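Local coordinates for protein cytochrome c, putative (Shewanella oneidensis, PDB 1SP3) that carries eight c-type hemes and probably works as a respiratory tetrathionate reductase, at residues Tyr298-Ser306 with Tyr338-Ile346. Numbering follows the deposited sequence.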
# COMPACT_ATOMS: atom_id res chain seq x y z
N TYR A 298 -8.66 2.80 -11.63
CA TYR A 298 -10.10 2.75 -11.60
C TYR A 298 -10.60 3.71 -10.51
O TYR A 298 -10.12 3.67 -9.37
CB TYR A 298 -10.59 1.31 -11.31
CG TYR A 298 -12.13 1.29 -11.25
CD1 TYR A 298 -12.89 1.12 -12.43
CD2 TYR A 298 -12.81 1.53 -10.06
CE1 TYR A 298 -14.31 1.15 -12.41
CE2 TYR A 298 -14.27 1.53 -10.02
CZ TYR A 298 -14.99 1.36 -11.22
OH TYR A 298 -16.39 1.38 -11.24
N MET A 299 -11.51 4.61 -10.85
CA MET A 299 -12.01 5.51 -9.83
C MET A 299 -13.51 5.32 -9.64
O MET A 299 -14.19 4.75 -10.52
CB MET A 299 -11.78 6.96 -10.20
CG MET A 299 -10.36 7.26 -10.59
SD MET A 299 -9.48 7.36 -9.06
CE MET A 299 -10.17 8.74 -8.27
N ALA A 300 -14.01 5.76 -8.47
CA ALA A 300 -15.39 5.50 -8.12
C ALA A 300 -16.29 6.08 -9.17
O ALA A 300 -16.08 7.14 -9.63
CB ALA A 300 -15.72 6.08 -6.75
N GLY A 301 -17.27 5.29 -9.58
CA GLY A 301 -18.15 5.69 -10.65
C GLY A 301 -17.74 5.34 -12.06
O GLY A 301 -18.57 5.53 -12.92
N ASP A 302 -16.50 4.89 -12.34
CA ASP A 302 -16.05 4.58 -13.69
C ASP A 302 -16.88 3.40 -14.20
O ASP A 302 -17.14 2.49 -13.44
CB ASP A 302 -14.61 4.08 -13.66
CG ASP A 302 -13.58 5.18 -13.50
OD1 ASP A 302 -13.95 6.35 -13.28
OD2 ASP A 302 -12.36 4.96 -13.65
N LYS A 303 -17.29 3.40 -15.47
CA LYS A 303 -17.90 2.18 -15.99
C LYS A 303 -16.89 1.03 -16.12
O LYS A 303 -15.68 1.25 -16.31
CB LYS A 303 -18.58 2.45 -17.35
CG LYS A 303 -19.87 3.31 -17.16
CD LYS A 303 -21.18 2.55 -17.41
CE LYS A 303 -21.25 2.04 -18.89
NZ LYS A 303 -22.49 1.19 -19.22
N MET A 304 -17.36 -0.20 -16.07
CA MET A 304 -16.42 -1.28 -16.26
C MET A 304 -17.17 -2.34 -17.06
O MET A 304 -18.39 -2.21 -17.27
CB MET A 304 -15.86 -1.79 -14.92
CG MET A 304 -16.78 -1.81 -13.75
SD MET A 304 -18.18 -3.03 -13.92
CE MET A 304 -17.55 -4.61 -13.59
N ASP A 305 -16.46 -3.39 -17.42
CA ASP A 305 -17.02 -4.50 -18.18
C ASP A 305 -16.74 -5.82 -17.46
O ASP A 305 -15.56 -6.26 -17.32
CB ASP A 305 -16.41 -4.52 -19.57
CG ASP A 305 -16.78 -5.78 -20.35
OD1 ASP A 305 -17.70 -6.56 -19.99
OD2 ASP A 305 -16.14 -6.08 -21.36
N SER A 306 -17.81 -6.46 -16.99
CA SER A 306 -17.66 -7.70 -16.26
C SER A 306 -17.30 -8.92 -17.07
O SER A 306 -17.06 -9.94 -16.46
CB SER A 306 -18.89 -8.07 -15.45
OG SER A 306 -20.05 -8.03 -16.24
N TYR A 338 -20.15 -5.51 -7.95
CA TYR A 338 -20.46 -4.46 -8.86
C TYR A 338 -22.00 -4.33 -9.08
O TYR A 338 -22.75 -5.27 -8.92
CB TYR A 338 -19.66 -4.59 -10.21
CG TYR A 338 -20.26 -5.49 -11.26
CD1 TYR A 338 -21.09 -4.97 -12.27
CD2 TYR A 338 -19.99 -6.85 -11.25
CE1 TYR A 338 -21.66 -5.85 -13.28
CE2 TYR A 338 -20.54 -7.71 -12.22
CZ TYR A 338 -21.37 -7.22 -13.20
OH TYR A 338 -21.86 -8.14 -14.13
N ASP A 339 -22.42 -3.14 -9.40
CA ASP A 339 -23.83 -2.86 -9.72
C ASP A 339 -24.18 -3.38 -11.12
O ASP A 339 -23.67 -2.88 -12.12
CB ASP A 339 -24.02 -1.36 -9.68
CG ASP A 339 -25.47 -0.96 -9.75
OD1 ASP A 339 -26.15 -1.25 -10.81
OD2 ASP A 339 -25.97 -0.31 -8.81
N LYS A 340 -25.06 -4.37 -11.17
CA LYS A 340 -25.31 -5.14 -12.41
C LYS A 340 -26.01 -4.29 -13.45
O LYS A 340 -25.92 -4.58 -14.63
CB LYS A 340 -26.19 -6.38 -12.11
CG LYS A 340 -26.50 -7.17 -13.34
CD LYS A 340 -25.92 -8.57 -13.25
CE LYS A 340 -26.73 -9.67 -14.02
NZ LYS A 340 -28.24 -9.48 -14.11
N LYS A 341 -26.68 -3.23 -12.99
CA LYS A 341 -27.31 -2.30 -13.90
C LYS A 341 -26.47 -1.10 -14.32
O LYS A 341 -26.48 -0.72 -15.48
CB LYS A 341 -28.66 -1.82 -13.36
CG LYS A 341 -29.80 -2.89 -13.56
CD LYS A 341 -30.11 -3.19 -15.05
CE LYS A 341 -31.65 -3.11 -15.36
NZ LYS A 341 -32.57 -3.35 -14.17
N LEU A 342 -25.78 -0.46 -13.39
CA LEU A 342 -24.92 0.61 -13.81
C LEU A 342 -23.67 -0.17 -14.18
O LEU A 342 -23.45 -1.32 -13.73
CB LEU A 342 -24.71 1.62 -12.65
CG LEU A 342 -26.00 2.06 -11.94
CD1 LEU A 342 -25.69 2.36 -10.46
CD2 LEU A 342 -26.63 3.30 -12.67
N ASN A 343 -22.79 0.23 -15.00
CA ASN A 343 -21.79 -0.96 -14.93
C ASN A 343 -20.57 -0.55 -14.10
O ASN A 343 -19.57 -0.27 -14.67
CB ASN A 343 -21.47 -1.57 -16.33
CG ASN A 343 -22.43 -2.72 -16.72
OD1 ASN A 343 -22.41 -3.81 -16.14
ND2 ASN A 343 -23.25 -2.48 -17.71
N ILE A 344 -20.72 -0.39 -12.78
CA ILE A 344 -19.69 0.16 -11.89
C ILE A 344 -19.43 -0.67 -10.66
O ILE A 344 -20.36 -1.31 -10.11
CB ILE A 344 -20.02 1.60 -11.37
CG1 ILE A 344 -21.18 1.56 -10.35
CG2 ILE A 344 -20.35 2.52 -12.52
CD1 ILE A 344 -21.51 2.92 -9.78
N PHE A 345 -18.18 -0.61 -10.16
CA PHE A 345 -17.91 -1.28 -8.87
C PHE A 345 -18.55 -0.55 -7.72
O PHE A 345 -18.58 0.70 -7.71
CB PHE A 345 -16.37 -1.42 -8.67
CG PHE A 345 -15.77 -2.53 -9.50
CD1 PHE A 345 -14.81 -2.25 -10.48
CD2 PHE A 345 -16.17 -3.85 -9.29
CE1 PHE A 345 -14.28 -3.26 -11.23
CE2 PHE A 345 -15.60 -4.90 -10.04
CZ PHE A 345 -14.68 -4.57 -11.02
N ILE A 346 -19.05 -1.31 -6.77
CA ILE A 346 -19.72 -0.82 -5.60
C ILE A 346 -18.77 -0.77 -4.44
O ILE A 346 -17.92 -1.63 -4.37
CB ILE A 346 -20.81 -1.79 -5.23
CG1 ILE A 346 -21.88 -1.73 -6.33
CG2 ILE A 346 -21.30 -1.58 -3.73
CD1 ILE A 346 -22.99 -2.82 -6.14
O HOH W 1 -17.38 2.46 -8.89
O HOH W 2 -20.06 -5.26 -17.01
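M304 N donates to N343 O at 2.6 Å, the one direct backbone-to-backbone hydrogen bond between the loop 298-306, with its type II turn from M299 to D302, and the hairpin turn within 338-346. This hairpin joins strand 325-339 to the short strand 344-345, at the edge of the large mixed sheet, with the contact centred about 23 Å from the centre of the chain. Glycine suits position 301, since a side chain at its backbone angles would press on the preceding carbonyl.

Y298 acts through its hydroxyl and through a face of its ring. Its OH accepts from F345 N (2.9 Å) and donates to D302 O on a lone pair in the carbonyl plane, while a water joins the same OH to G301 N; three partners thus fix the phenol. Its ring receives the edge of F345 in a T-shaped stack, planes at 78°.

M304, unbranched and flexible, suits a place between two rings. Bends at chi2 (67°) and chi3 (77°) fold the chain back, setting CE over a face of Y338, 3.9 Å from the ring centroid, and over a face of F345; SD adds Met-aromatic contacts to both. A390 of strand 387-397 also packs against M304 and Y338. Replacing Y338 with an alanine would probably leave a gap beside the M304 methyl and remove the phenol oxygen that S306 OG donates to.

The beta-branch of I344 lets CG2 lie against D302 O (3.3 Å) and G301 O while CG1 takes another direction. At the far end of the contact, S306 OG donates to Y338 OH at 2.8 Å.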